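Local coordinates for protein LacI family transcription regulator (Bifidobacterium animalis subsp. lactis, PDB 4O5A) that probably regulates transcription as a LacI-type repressor or activator, pairing a DNA-binding helix-turn-helix region with a two-lobed sensor domain that likely binds a small-molecule effector, at residues A98-Y104 with L316-D320; Y87-L91 with R302-G308; I183-A187 with E219-R223. One frame throughout, in Å; residues are numbered along the deposited sequence. Where two conformers were deposited one is given.

Interaction 1. Residues A98-Y104 with L316-D320; sequences ALEERDY and LKLID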
ATOM      1  N   ALA A  98       6.133  11.893 -14.093  1.00 22.98           N
ATOM      2  CA  ALA A  98       6.518  13.212 -14.586  1.00 22.06           C
ATOM      3  C   ALA A  98       8.019  13.474 -14.463  1.00 21.42           C
ATOM      4  O   ALA A  98       8.619  14.074 -15.364  1.00 22.27           O
ATOM      5  CB  ALA A  98       5.713  14.318 -13.903  1.00 24.58           C
ATOM      6  N   LEU A  99       8.623  13.031 -13.365  1.00 22.62           N
ATOM      7  CA  LEU A  99      10.062  13.230 -13.171  1.00 20.60           C
ATOM      8  C   LEU A  99      10.872  12.499 -14.238  1.00 17.89           C
ATOM      9  O   LEU A  99      11.909  12.997 -14.671  1.00 22.56           O
ATOM     10  CB  LEU A  99      10.503  12.795 -11.768  1.00 22.96           C
ATOM     11  CG  LEU A  99       9.840  13.563 -10.626  1.00 19.53           C
ATOM     12  CD1 LEU A  99      10.237  12.935  -9.299  1.00 20.99           C
ATOM     13  CD2 LEU A  99      10.220  15.057 -10.678  1.00 22.68           C
ATOM     14  N   GLU A 100      10.383  11.339 -14.687  1.00 20.71           N
ATOM     15  CA  GLU A 100      11.105  10.567 -15.708  1.00 22.06           C
ATOM     16  C   GLU A 100      11.195  11.298 -17.034  1.00 23.29           C
ATOM     17  O   GLU A 100      12.160  11.113 -17.780  1.00 23.53           O
ATOM     18  CB  GLU A 100      10.461   9.201 -15.936  1.00 25.55           C
ATOM     19  CG  GLU A 100      10.727   8.204 -14.822  1.00 26.69           C
ATOM     20  CD  GLU A 100      12.187   7.806 -14.730  1.00 34.28           C
ATOM     21  OE1 GLU A 100      12.843   7.680 -15.790  1.00 33.42           O
ATOM     22  OE2 GLU A 100      12.681   7.611 -13.590  1.00 29.31           O
ATOM     23  N   GLU A 101      10.188  12.117 -17.326  1.00 22.17           N
ATOM     24  CA  GLU A 101      10.186  12.917 -18.555  1.00 20.60           C
ATOM     25  C   GLU A 101      11.373  13.872 -18.624  1.00 20.43           C
ATOM     26  O   GLU A 101      11.773  14.278 -19.716  1.00 24.39           O
ATOM     27  CB  GLU A 101       8.871  13.711 -18.684  1.00 21.70           C
ATOM     28  CG  GLU A 101       7.640  12.843 -18.852  1.00 27.31           C
ATOM     29  CD  GLU A 101       6.359  13.648 -19.012  1.00 34.30           C
ATOM     30  OE1 GLU A 101       6.323  14.576 -19.847  1.00 49.85           O
ATOM     31  OE2 GLU A 101       5.376  13.343 -18.309  1.00 44.82           O
ATOM     32  N   ARG A 102      11.926  14.238 -17.466  1.00 19.40           N
ATOM     33  CA  ARG A 102      13.043  15.183 -17.403  1.00 25.10           C
ATOM     34  C   ARG A 102      14.273  14.537 -16.773  1.00 26.60           C
ATOM     35  O   ARG A 102      15.201  15.242 -16.366  1.00 25.87           O
ATOM     36  CB  ARG A 102      12.676  16.393 -16.533  1.00 33.47           C
ATOM     37  CG  ARG A 102      11.370  17.090 -16.871  1.00 36.95           C
ATOM     38  CD  ARG A 102      11.584  18.188 -17.887  1.00 29.78           C
ATOM     39  NE  ARG A 102      12.614  19.145 -17.477  1.00 28.03           N
ATOM     40  CZ  ARG A 102      12.380  20.342 -16.937  1.00 33.08           C
ATOM     41  NH1 ARG A 102      11.139  20.759 -16.736  1.00 31.00           N
ATOM     42  NH2 ARG A 102      13.395  21.136 -16.612  1.00 26.34           N
ATOM     43  N   ASP A 103      14.258  13.211 -16.662  1.00 22.17           N
ATOM     44  CA  ASP A 103      15.382  12.465 -16.080  1.00 19.23           C
ATOM     45  C   ASP A 103      15.707  12.907 -14.644  1.00 28.39           C
ATOM     46  O   ASP A 103      16.864  13.012 -14.234  1.00 30.23           O
ATOM     47  CB  ASP A 103      16.593  12.514 -16.999  1.00 23.68           C
ATOM     48  CG  ASP A 103      16.334  11.799 -18.311  1.00 38.22           C
ATOM     49  OD1 ASP A 103      16.093  10.570 -18.279  1.00 36.99           O
ATOM     50  OD2 ASP A 103      16.338  12.465 -19.365  1.00 35.42           O
ATOM     51  N   TYR A 104      14.654  13.167 -13.887  1.00 23.01           N
ATOM     52  CA  TYR A 104      14.779  13.526 -12.491  1.00 20.49           C
ATOM     53  C   TYR A 104      14.547  12.277 -11.657  1.00 20.98           C
ATOM     54  O   TYR A 104      13.905  11.332 -12.121  1.00 23.26           O
ATOM     55  CB  TYR A 104      13.733  14.591 -12.138  1.00 20.55           C
ATOM     56  CG  TYR A 104      14.312  15.983 -12.073  1.00 20.75           C
ATOM     57  CD1 TYR A 104      14.788  16.610 -13.207  1.00 21.92           C
ATOM     58  CD2 TYR A 104      14.394  16.664 -10.865  1.00 22.95           C
ATOM     59  CE1 TYR A 104      15.330  17.883 -13.150  1.00 26.84           C
ATOM     60  CE2 TYR A 104      14.931  17.941 -10.798  1.00 22.67           C
ATOM     61  CZ  TYR A 104      15.396  18.538 -11.941  1.00 25.00           C
ATOM     62  OH  TYR A 104      15.940  19.799 -11.898  1.00 29.02           O
ATOM     63  N   LEU A 316       8.903  21.135 -10.829  1.00 21.37           N
ATOM     64  CA  LEU A 316       9.801  21.396 -11.958  1.00 23.04           C
ATOM     65  C   LEU A 316       9.665  22.823 -12.486  1.00 23.42           C
ATOM     66  O   LEU A 316      10.650  23.445 -12.886  1.00 24.33           O
ATOM     67  CB  LEU A 316       9.556  20.382 -13.074  1.00 23.80           C
ATOM     68  CG  LEU A 316      10.145  19.015 -12.731  1.00 27.56           C
ATOM     69  CD1 LEU A 316       9.615  17.923 -13.664  1.00 35.71           C
ATOM     70  CD2 LEU A 316      11.660  19.088 -12.789  1.00 28.06           C
ATOM     71  N   LYS A 317       8.440  23.343 -12.496  1.00 24.59           N
ATOM     72  CA  LYS A 317       8.228  24.740 -12.861  1.00 27.51           C
ATOM     73  C   LYS A 317       8.952  25.676 -11.902  1.00 25.66           C
ATOM     74  O   LYS A 317       9.611  26.606 -12.329  1.00 26.70           O
ATOM     75  CB  LYS A 317       6.737  25.090 -12.880  1.00 34.85           C
ATOM     76  CG  LYS A 317       5.958  24.545 -14.066  1.00 39.65           C
ATOM     77  CD  LYS A 317       4.574  25.180 -14.091  1.00 50.33           C
ATOM     78  CE  LYS A 317       3.566  24.350 -14.879  1.00 60.81           C
ATOM     79  NZ  LYS A 317       3.761  24.435 -16.365  1.00 63.04           N
ATOM     80  N   LEU A 318       8.816  25.430 -10.604  1.00 26.38           N
ATOM     81  CA  LEU A 318       9.511  26.239  -9.600  1.00 28.18           C
ATOM     82  C   LEU A 318      11.021  26.195  -9.830  1.00 29.32           C
ATOM     83  O   LEU A 318      11.701  27.223  -9.806  1.00 30.43           O
ATOM     84  CB  LEU A 318       9.182  25.737  -8.185  1.00 24.23           C
ATOM     85  CG  LEU A 318       7.754  25.937  -7.667  1.00 28.91           C
ATOM     86  CD1 LEU A 318       7.565  25.207  -6.336  1.00 29.55           C
ATOM     87  CD2 LEU A 318       7.431  27.414  -7.509  1.00 29.64           C
ATOM     88  N   ILE A 319      11.540  24.997 -10.073  1.00 24.51           N
ATOM     89  CA  ILE A 319      12.966  24.823 -10.342  1.00 23.68           C
ATOM     90  C   ILE A 319      13.388  25.588 -11.594  1.00 32.49           C
ATOM     91  O   ILE A 319      14.467  26.200 -11.634  1.00 30.75           O
ATOM     92  CB  ILE A 319      13.315  23.323 -10.497  1.00 22.64           C
ATOM     93  CG1 ILE A 319      13.078  22.587  -9.187  1.00 26.92           C
ATOM     94  CG2 ILE A 319      14.764  23.145 -10.953  1.00 26.15           C
ATOM     95  CD1 ILE A 319      12.996  21.090  -9.350  1.00 20.89           C
ATOM     96  N   ASP A 320      12.535  25.569 -12.616  1.00 29.15           N
ATOM     97  CA  ASP A 320      12.829  26.285 -13.860  1.00 26.78           C
ATOM     98  C   ASP A 320      12.731  27.802 -13.692  1.00 36.52           C
ATOM     99  O   ASP A 320      13.134  28.546 -14.576  1.00 41.91           O
ATOM    100  CB  ASP A 320      11.918  25.816 -15.012  1.00 28.87           C
ATOM    101  CG  ASP A 320      12.146  24.350 -15.394  1.00 37.99           C
ATOM    102  OD1 ASP A 320      13.228  23.805 -15.087  1.00 37.09           O
ATOM    103  OD2 ASP A 320      11.239  23.741 -16.009  1.00 40.78           O
TER
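The polar centre of this contact is a two-pronged salt bridge between R102 and D320. R102 NH1 donates to D320 OD2 at 3.1 Å and R102 NH2 donates to D320 OD1 at 3.1 Å, while a third bond, R102 NH2 to D320 OD2 at 3.4 Å, is weak. The strongest polar partner of D320 is R67, which forms a salt bridge with its OD1, so the carboxylate is shared by two arginines whose NH2 groups lie close together.

L316 carries the apolar side of the interface. Its CD2 lies over one face of the R102 guanidinium and makes a CH-pi contact with the Y104 ring, 3.8 Å from the centroid and almost on the ring normal. L316 CD1 reaches R102 CG at 3.7 Å and L99 CD2 at 4.2 Å. Beside it, I319 CG2 comes within 3.7 Å of Y104 OH, a hydroxyl that keeps a weak hydrogen bond with D131.

Several backbone groups are also paired. A Schellman motif ends helix 88-99: Y104 N donates to L99 O (2.9 Å), D103 N to E100 O (3.2 Å), and D103, as the C-prime residue, adopts positive phi. R102 O accepts from R69, and D320 N donates to L316 O (2.9 Å). E101 OE2 forms a salt bridge with R309, as E100 and D103 do with R109 of the second subunit.

L99, Y104 and I319 all touch I71 of strand 70-76, so the C-terminal ends of helices 88-99 and 304-320 meet against the parallel sheet, as in the Rossmann-like first lobe of the periplasmic binding protein fold.

Interaction 2. Residues Y87-L91 with R302-G308; sequences YIMRL and RNILESG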
ATOM      1  N   TYR A  87      -1.543   4.906  -0.311  1.00 36.92           N
ATOM      2  CA  TYR A  87      -1.596   6.265  -0.819  1.00 45.96           C
ATOM      3  C   TYR A  87      -0.242   6.734  -1.335  1.00 36.16           C
ATOM      4  O   TYR A  87      -0.114   7.207  -2.471  1.00 32.12           O
ATOM      5  CB  TYR A  87      -2.067   7.220   0.276  1.00 53.98           C
ATOM      6  CG  TYR A  87      -1.841   8.674  -0.079  1.00 61.21           C
ATOM      7  CD1 TYR A  87      -2.676   9.321  -0.972  1.00 62.66           C
ATOM      8  CD2 TYR A  87      -0.789   9.397   0.473  1.00 64.10           C
ATOM      9  CE1 TYR A  87      -2.474  10.644  -1.310  1.00 68.19           C
ATOM     10  CE2 TYR A  87      -0.581  10.727   0.139  1.00 65.45           C
ATOM     11  CZ  TYR A  87      -1.430  11.345  -0.751  1.00 67.14           C
ATOM     12  OH  TYR A  87      -1.237  12.665  -1.089  1.00 67.27           O
ATOM     13  N   ILE A  88       0.762   6.652  -0.471  1.00 34.27           N
ATOM     14  CA  ILE A  88       2.090   7.141  -0.807  1.00 28.70           C
ATOM     15  C   ILE A  88       2.638   6.422  -2.034  1.00 20.57           C
ATOM     16  O   ILE A  88       3.282   7.056  -2.872  1.00 22.77           O
ATOM     17  CB  ILE A  88       3.076   7.001   0.378  1.00 32.14           C
ATOM     18  CG1 ILE A  88       2.656   7.915   1.528  1.00 45.56           C
ATOM     19  CG2 ILE A  88       4.489   7.373  -0.044  1.00 30.71           C
ATOM     20  CD1 ILE A  88       2.827   9.395   1.222  1.00 45.81           C
HETATM   21  N   MSE A  89       2.372   5.119  -2.156  1.00 21.26           N
HETATM   22  CA  MSE A  89       2.898   4.399  -3.325  1.00 29.36           C
HETATM   23  C   MSE A  89       2.310   4.970  -4.609  1.00 22.82           C
HETATM   24  O   MSE A  89       3.012   5.159  -5.591  1.00 22.03           O
HETATM   25  CB  MSE A  89       2.636   2.890  -3.248  1.00 31.43           C
HETATM   26  CG  MSE A  89       3.768   2.075  -2.657  1.00 42.46           C
HETATM   27 SE   MSE A  89       5.574   2.715  -3.035  0.64 75.43          SE
HETATM   28  CE  MSE A  89       5.735   2.003  -4.850  1.00 70.42           C
ATOM     29  N   ARG A  90       1.020   5.266  -4.596  1.00 21.66           N
ATOM     30  CA  ARG A  90       0.393   5.826  -5.791  1.00 21.99           C
ATOM     31  C   ARG A  90       0.923   7.207  -6.080  1.00 21.36           C
ATOM     32  O   ARG A  90       1.117   7.571  -7.241  1.00 23.44           O
ATOM     33  CB  ARG A  90      -1.121   5.896  -5.637  1.00 25.87           C
ATOM     34  CG  ARG A  90      -1.830   4.579  -5.759  1.00 30.25           C
ATOM     35  CD  ARG A  90      -3.304   4.772  -5.484  1.00 38.14           C
ATOM     36  NE  ARG A  90      -3.847   3.628  -4.773  1.00 39.35           N
ATOM     37  CZ  ARG A  90      -5.003   3.618  -4.118  1.00 43.59           C
ATOM     38  NH1 ARG A  90      -5.762   4.702  -4.069  1.00 45.07           N
ATOM     39  NH2 ARG A  90      -5.395   2.515  -3.507  1.00 47.18           N
ATOM     40  N   LEU A  91       1.145   7.996  -5.032  1.00 20.23           N
ATOM     41  CA  LEU A  91       1.717   9.327  -5.216  1.00 20.35           C
ATOM     42  C   LEU A  91       3.090   9.234  -5.860  1.00 24.53           C
ATOM     43  O   LEU A  91       3.418   9.997  -6.780  1.00 22.99           O
ATOM     44  CB  LEU A  91       1.827  10.056  -3.874  1.00 22.87           C
ATOM     45  CG  LEU A  91       2.066  11.559  -4.020  1.00 28.93           C
ATOM     46  CD1 LEU A  91       0.787  12.232  -4.519  1.00 24.35           C
ATOM     47  CD2 LEU A  91       2.533  12.173  -2.709  1.00 29.40           C
ATOM     48  N   ARG A 302      -9.868   9.716  -4.517  1.00 22.97           N
ATOM     49  CA  ARG A 302      -8.995  10.816  -4.938  1.00 30.55           C
ATOM     50  C   ARG A 302      -8.119  10.320  -6.073  1.00 25.83           C
ATOM     51  O   ARG A 302      -7.710   9.157  -6.094  1.00 24.29           O
ATOM     52  CB  ARG A 302      -8.109  11.301  -3.784  1.00 33.11           C
ATOM     53  CG  ARG A 302      -8.705  12.432  -2.957  1.00 51.56           C
ATOM     54  CD  ARG A 302      -7.776  12.858  -1.808  1.00 59.85           C
ATOM     55  NE  ARG A 302      -6.486  13.376  -2.269  1.00 63.70           N
ATOM     56  CZ  ARG A 302      -5.309  12.867  -1.917  1.00 67.60           C
ATOM     57  NH1 ARG A 302      -5.257  11.828  -1.095  1.00 70.42           N
ATOM     58  NH2 ARG A 302      -4.185  13.397  -2.385  1.00 65.88           N
ATOM     59  N   ASN A 303      -7.835  11.195  -7.026  1.00 29.54           N
ATOM     60  CA  ASN A 303      -6.995  10.817  -8.143  1.00 30.88           C
ATOM     61  C   ASN A 303      -5.538  11.032  -7.745  1.00 27.81           C
ATOM     62  O   ASN A 303      -4.924  12.030  -8.126  1.00 24.98           O
ATOM     63  CB  ASN A 303      -7.348  11.646  -9.378  1.00 31.52           C
ATOM     64  CG  ASN A 303      -6.674  11.140 -10.639  1.00 34.80           C
ATOM     65  OD1 ASN A 303      -5.726  10.343 -10.586  1.00 30.77           O
ATOM     66  ND2 ASN A 303      -7.148  11.618 -11.787  1.00 40.59           N
ATOM     67  N   ILE A 304      -5.003  10.094  -6.964  1.00 25.02           N
ATOM     68  CA  ILE A 304      -3.665  10.233  -6.398  1.00 25.18           C
ATOM     69  C   ILE A 304      -2.567  10.169  -7.450  1.00 26.58           C
ATOM     70  O   ILE A 304      -1.563  10.871  -7.342  1.00 23.46           O
ATOM     71  CB  ILE A 304      -3.402   9.142  -5.362  1.00 24.30           C
ATOM     72  CG1 ILE A 304      -4.504   9.169  -4.302  1.00 32.12           C
ATOM     73  CG2 ILE A 304      -2.036   9.355  -4.713  1.00 22.42           C
ATOM     74  CD1 ILE A 304      -4.579   7.883  -3.479  1.00 36.12           C
ATOM     75  N   LEU A 305      -2.742   9.307  -8.449  1.00 20.92           N
ATOM     76  CA  LEU A 305      -1.779   9.226  -9.548  0.78 24.53           C
ATOM     77  C   LEU A 305      -1.600  10.584 -10.209  1.00 28.51           C
ATOM     78  O   LEU A 305      -0.478  11.093 -10.297  1.00 27.22           O
ATOM     79  CB  LEU A 305      -2.216   8.204 -10.595  0.78 30.13           C
ATOM     80  CG  LEU A 305      -1.898   6.731 -10.352  0.78 33.08           C
ATOM     81  CD1 LEU A 305      -2.566   5.883 -11.427  0.78 35.95           C
ATOM     82  CD2 LEU A 305      -0.389   6.535 -10.377  0.78 33.12           C
ATOM     83  N   GLU A 306      -2.700  11.184 -10.655  1.00 24.42           N
ATOM     84  CA  GLU A 306      -2.637  12.485 -11.307  1.00 24.53           C
ATOM     85  C   GLU A 306      -2.173  13.581 -10.344  1.00 20.75           C
ATOM     86  O   GLU A 306      -1.544  14.552 -10.767  1.00 23.19           O
ATOM     87  CB  GLU A 306      -3.991  12.829 -11.935  1.00 28.61           C
ATOM     88  CG  GLU A 306      -3.987  14.082 -12.786  1.00 44.84           C
ATOM     89  CD  GLU A 306      -2.894  14.078 -13.843  1.00 54.86           C
ATOM     90  OE1 GLU A 306      -2.661  13.016 -14.469  1.00 46.67           O
ATOM     91  OE2 GLU A 306      -2.271  15.146 -14.048  1.00 52.42           O
ATOM     92  N   SER A 307      -2.477  13.432  -9.055  1.00 21.00           N
ATOM     93  CA  SER A 307      -2.013  14.410  -8.065  1.00 24.12           C
ATOM     94  C   SER A 307      -0.492  14.392  -8.009  1.00 22.70           C
ATOM     95  O   SER A 307       0.171  15.440  -7.974  1.00 21.45           O
ATOM     96  CB  SER A 307      -2.580  14.098  -6.678  1.00 25.99           C
ATOM     97  OG  SER A 307      -3.918  14.553  -6.580  1.00 30.85           O
ATOM     98  N   GLY A 308       0.054  13.189  -8.019  1.00 20.36           N
ATOM     99  CA  GLY A 308       1.492  13.008  -7.968  1.00 21.48           C
ATOM    100  C   GLY A 308       2.125  13.605  -9.193  1.00 24.03           C
ATOM    101  O   GLY A 308       3.153  14.262  -9.106  1.00 20.42           O
TER
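Here the N-terminal turns of helices 88-99 and 304-320 pack closely in the first lobe of the periplasmic binding protein-like fold, just where 302-308 arrives from strand 298-301 of the other lobe. Y87 comes first. Its CD1 meets I304 CD1, which sits at the ring edge, at 3.5 Å, and its CE1 is 3.0 Å from R302 NH1. R302 NH2 donates only a weak hydrogen bond to Y87 OH (3.3 Å); the stronger partner of R302 is E329, by a salt bridge. I88 and M89, a selenomethionine, point away from 302-308 and pack on M89 of the second subunit.

R90 extends past I304, with NH1 3.4 Å from I304 CD1, to a hydrogen bond with the backbone of D286 in the second lobe. A glycerol, probably from the crystallisation liquor, lies about 3 Å from its side chain. R90 O also touches L305 CD2 at 3.6 Å. L305 belongs to the first turn of a helix capped by N303, whose OD1 accepts from E306 N at 3.1 Å.

At L91, I304 CG2 covers the backbone N at 3.5 Å and lies 4.0 Å from L91 CB. The two backbones then approach to 4.6 Å between L91 CA and G308 CA. G308 makes this possible: a CB there would clash with L91 O at 2.4 Å, whereas L91 CD1 instead rests 3.6 Å from G308 CA.

Interaction 3. Residues I183-A187 with E219-R223; sequences IRHLA and ELGMR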
ATOM      1  N   ILE A 183     -22.097  13.649   1.976  1.00 18.36           N
ATOM      2  CA  ILE A 183     -23.285  13.894   2.783  1.00 19.39           C
ATOM      3  C   ILE A 183     -24.513  14.040   1.897  1.00 22.80           C
ATOM      4  O   ILE A 183     -25.587  13.547   2.237  1.00 22.31           O
ATOM      5  CB  ILE A 183     -23.102  15.131   3.686  1.00 20.15           C
ATOM      6  CG1 ILE A 183     -21.955  14.879   4.666  1.00 19.62           C
ATOM      7  CG2 ILE A 183     -24.385  15.466   4.433  1.00 23.91           C
ATOM      8  CD1 ILE A 183     -21.439  16.146   5.308  1.00 22.48           C
ATOM      9  N   ARG A 184     -24.377  14.708   0.756  1.00 21.00           N
ATOM     10  CA  ARG A 184     -25.532  14.844  -0.133  1.00 18.81           C
ATOM     11  C   ARG A 184     -26.001  13.483  -0.659  1.00 19.75           C
ATOM     12  O   ARG A 184     -27.189  13.278  -0.850  1.00 21.39           O
ATOM     13  CB  ARG A 184     -25.239  15.803  -1.296  1.00 19.59           C
ATOM     14  CG  ARG A 184     -25.113  17.260  -0.885  1.00 21.42           C
ATOM     15  CD  ARG A 184     -25.116  18.175  -2.117  1.00 22.59           C
ATOM     16  NE  ARG A 184     -23.926  17.933  -2.936  1.00 26.61           N
ATOM     17  CZ  ARG A 184     -22.740  18.492  -2.709  1.00 25.60           C
ATOM     18  NH1 ARG A 184     -22.598  19.345  -1.700  1.00 25.23           N
ATOM     19  NH2 ARG A 184     -21.698  18.204  -3.490  1.00 26.20           N
ATOM     20  N   HIS A 185     -25.060  12.565  -0.890  1.00 17.22           N
ATOM     21  CA  HIS A 185     -25.365  11.203  -1.340  1.00 18.91           C
ATOM     22  C   HIS A 185     -26.206  10.505  -0.263  1.00 18.83           C
ATOM     23  O   HIS A 185     -27.207   9.851  -0.570  1.00 21.83           O
ATOM     24  CB  HIS A 185     -24.054  10.444  -1.603  1.00 20.63           C
ATOM     25  CG  HIS A 185     -24.222   9.003  -1.996  1.00 21.31           C
ATOM     26  ND1 HIS A 185     -24.746   8.614  -3.214  1.00 26.13           N
ATOM     27  CD2 HIS A 185     -23.872   7.863  -1.355  1.00 23.51           C
ATOM     28  CE1 HIS A 185     -24.741   7.293  -3.288  1.00 24.72           C
ATOM     29  NE2 HIS A 185     -24.208   6.812  -2.179  1.00 22.78           N
ATOM     30  N   LEU A 186     -25.819  10.669   0.994  1.00 20.47           N
ATOM     31  CA  LEU A 186     -26.580  10.080   2.093  1.00 21.65           C
ATOM     32  C   LEU A 186     -27.938  10.755   2.248  1.00 19.91           C
ATOM     33  O   LEU A 186     -28.938  10.085   2.502  1.00 22.42           O
ATOM     34  CB  LEU A 186     -25.781  10.109   3.406  1.00 20.54           C
ATOM     35  CG  LEU A 186     -24.466   9.309   3.369  1.00 19.70           C
ATOM     36  CD1 LEU A 186     -23.736   9.479   4.680  1.00 19.71           C
ATOM     37  CD2 LEU A 186     -24.741   7.829   3.112  1.00 18.95           C
ATOM     38  N   ALA A 187     -27.989  12.075   2.059  1.00 21.67           N
ATOM     39  CA  ALA A 187     -29.249  12.807   2.179  1.00 23.29           C
ATOM     40  C   ALA A 187     -30.240  12.363   1.109  1.00 28.15           C
ATOM     41  O   ALA A 187     -31.439  12.195   1.388  1.00 26.71           O
ATOM     42  CB  ALA A 187     -29.008  14.307   2.074  1.00 22.85           C
ATOM     43  N   GLU A 219     -27.188  22.001   8.587  1.00 22.45           N
ATOM     44  CA  GLU A 219     -28.001  22.754   7.639  1.00 27.45           C
ATOM     45  C   GLU A 219     -28.981  21.861   6.888  1.00 29.21           C
ATOM     46  O   GLU A 219     -29.955  22.348   6.341  1.00 29.08           O
ATOM     47  CB  GLU A 219     -27.122  23.566   6.683  1.00 26.26           C
ATOM     48  CG  GLU A 219     -26.558  24.819   7.341  1.00 27.05           C
ATOM     49  CD  GLU A 219     -25.757  25.710   6.399  1.00 38.13           C
ATOM     50  OE1 GLU A 219     -25.811  25.509   5.164  1.00 34.36           O
ATOM     51  OE2 GLU A 219     -25.077  26.634   6.902  1.00 40.49           O
ATOM     52  N   LEU A 220     -28.745  20.554   6.892  1.00 24.80           N
ATOM     53  CA  LEU A 220     -29.694  19.626   6.271  1.00 23.75           C
ATOM     54  C   LEU A 220     -30.557  18.935   7.322  1.00 29.74           C
ATOM     55  O   LEU A 220     -31.352  18.052   7.003  1.00 33.22           O
ATOM     56  CB  LEU A 220     -28.968  18.590   5.427  1.00 23.46           C
ATOM     57  CG  LEU A 220     -28.394  19.122   4.110  1.00 23.99           C
ATOM     58  CD1 LEU A 220     -27.513  18.065   3.465  1.00 24.35           C
ATOM     59  CD2 LEU A 220     -29.524  19.572   3.168  1.00 27.34           C
ATOM     60  N   GLY A 221     -30.399  19.342   8.575  1.00 26.76           N
ATOM     61  CA  GLY A 221     -31.187  18.778   9.658  1.00 27.55           C
ATOM     62  C   GLY A 221     -30.855  17.320   9.925  1.00 29.33           C
ATOM     63  O   GLY A 221     -31.724  16.540  10.317  1.00 31.74           O
HETATM   64  N   MSE A 222     -29.594  16.949   9.726  1.00 24.75           N
HETATM   65  CA  MSE A 222     -29.154  15.578   9.970  1.00 26.10           C
HETATM   66  C   MSE A 222     -28.380  15.479  11.277  1.00 31.97           C
HETATM   67  O   MSE A 222     -27.522  16.312  11.562  1.00 33.62           O
HETATM   68  CB  MSE A 222     -28.274  15.082   8.818  1.00 23.15           C
HETATM   69  CG  MSE A 222     -28.988  15.069   7.466  1.00 22.35           C
HETATM   70 SE   MSE A 222     -27.783  14.961   5.952  0.52 24.45          SE
HETATM   71  CE  MSE A 222     -27.079  13.183   6.263  1.00 31.88           C
ATOM     72  N   ARG A 223     -28.687  14.459  12.072  1.00 26.47           N
ATOM     73  CA  ARG A 223     -27.952  14.235  13.312  1.00 25.59           C
ATOM     74  C   ARG A 223     -26.576  13.693  12.955  1.00 28.77           C
ATOM     75  O   ARG A 223     -26.450  12.841  12.069  1.00 26.22           O
ATOM     76  CB  ARG A 223     -28.709  13.263  14.215  1.00 28.22           C
ATOM     77  CG  ARG A 223     -28.095  13.105  15.596  1.00 39.46           C
ATOM     78  CD  ARG A 223     -29.042  12.367  16.530  1.00 43.73           C
ATOM     79  NE  ARG A 223     -28.515  12.265  17.887  1.00 48.69           N
ATOM     80  CZ  ARG A 223     -27.670  11.322  18.288  1.00 51.41           C
ATOM     81  NH1 ARG A 223     -27.247  11.306  19.547  1.00 52.06           N
ATOM     82  NH2 ARG A 223     -27.241  10.401  17.432  1.00 53.75           N
TER
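Apolar contact alone joins helical residues 183-187 to 219-223; no hydrogen bond crosses between them, and the two segments together bury 185 Å². The selenomethionine M222 makes the largest contribution. Its SE lies 3.8 Å from I183 CG2 and 4.1 Å from A187 CB, two side chains one helical turn apart, and its CE continues to within 4.4 Å of L186 CB. L220 meets the same pair from further out, with CD1 4.2 Å from I183 CG2 and 4.3 Å from A187 CB. The short side chain of A187 leaves room for both partners, although the backbones stay well separated, 8.0 Å between A187 CA and L220 CA.

Hydrogen bonding belongs to each segment's own surroundings. Within the helix, A187 N donates to I183 O at 2.8 Å, the helical bond between two residues that share one face. At the other segment, helix 206-219 finishes in a Schellman motif in which G221 takes positive phi (67°), a conformation that a residue without a side chain adopts easily. This reversal lets L220 and M222, on either side of G221 in sequence, both direct their CA-to-CB bonds toward the helix. R223 then pairs through its backbone with K192 and I194.

The contact thus lies in the second lobe, at the edge of its sheet: the turn leads from helix 206-219 into strand 223-224, which runs parallel to 193-197. I183 also packs on F213, I216 and T217 of helix 206-219, while L186 reaches A252 and I254 of strand 252-255 and I282 of strand 280-284.

From the N terminus, the chain first passes through 87-91 and 98-104, at the start and end of helix 88-99, and leaves both awaiting partners more than 200 residues ahead. After completing most of the first-lobe sheet it enters the second lobe, where interaction 3 closes a loop between helix 175-188 and the turn before strand 223-224. Back in the first lobe, 302-308 closes interaction 2 and 316-320 closes interaction 1. These two contacts cross along the chain, their centres about 17 Å apart, and join the same pair of helices near the dimer partner. Interaction 3 is nested inside both loops, its centre about 43 Å from that of interaction 1, and lies wholly in the other lobe.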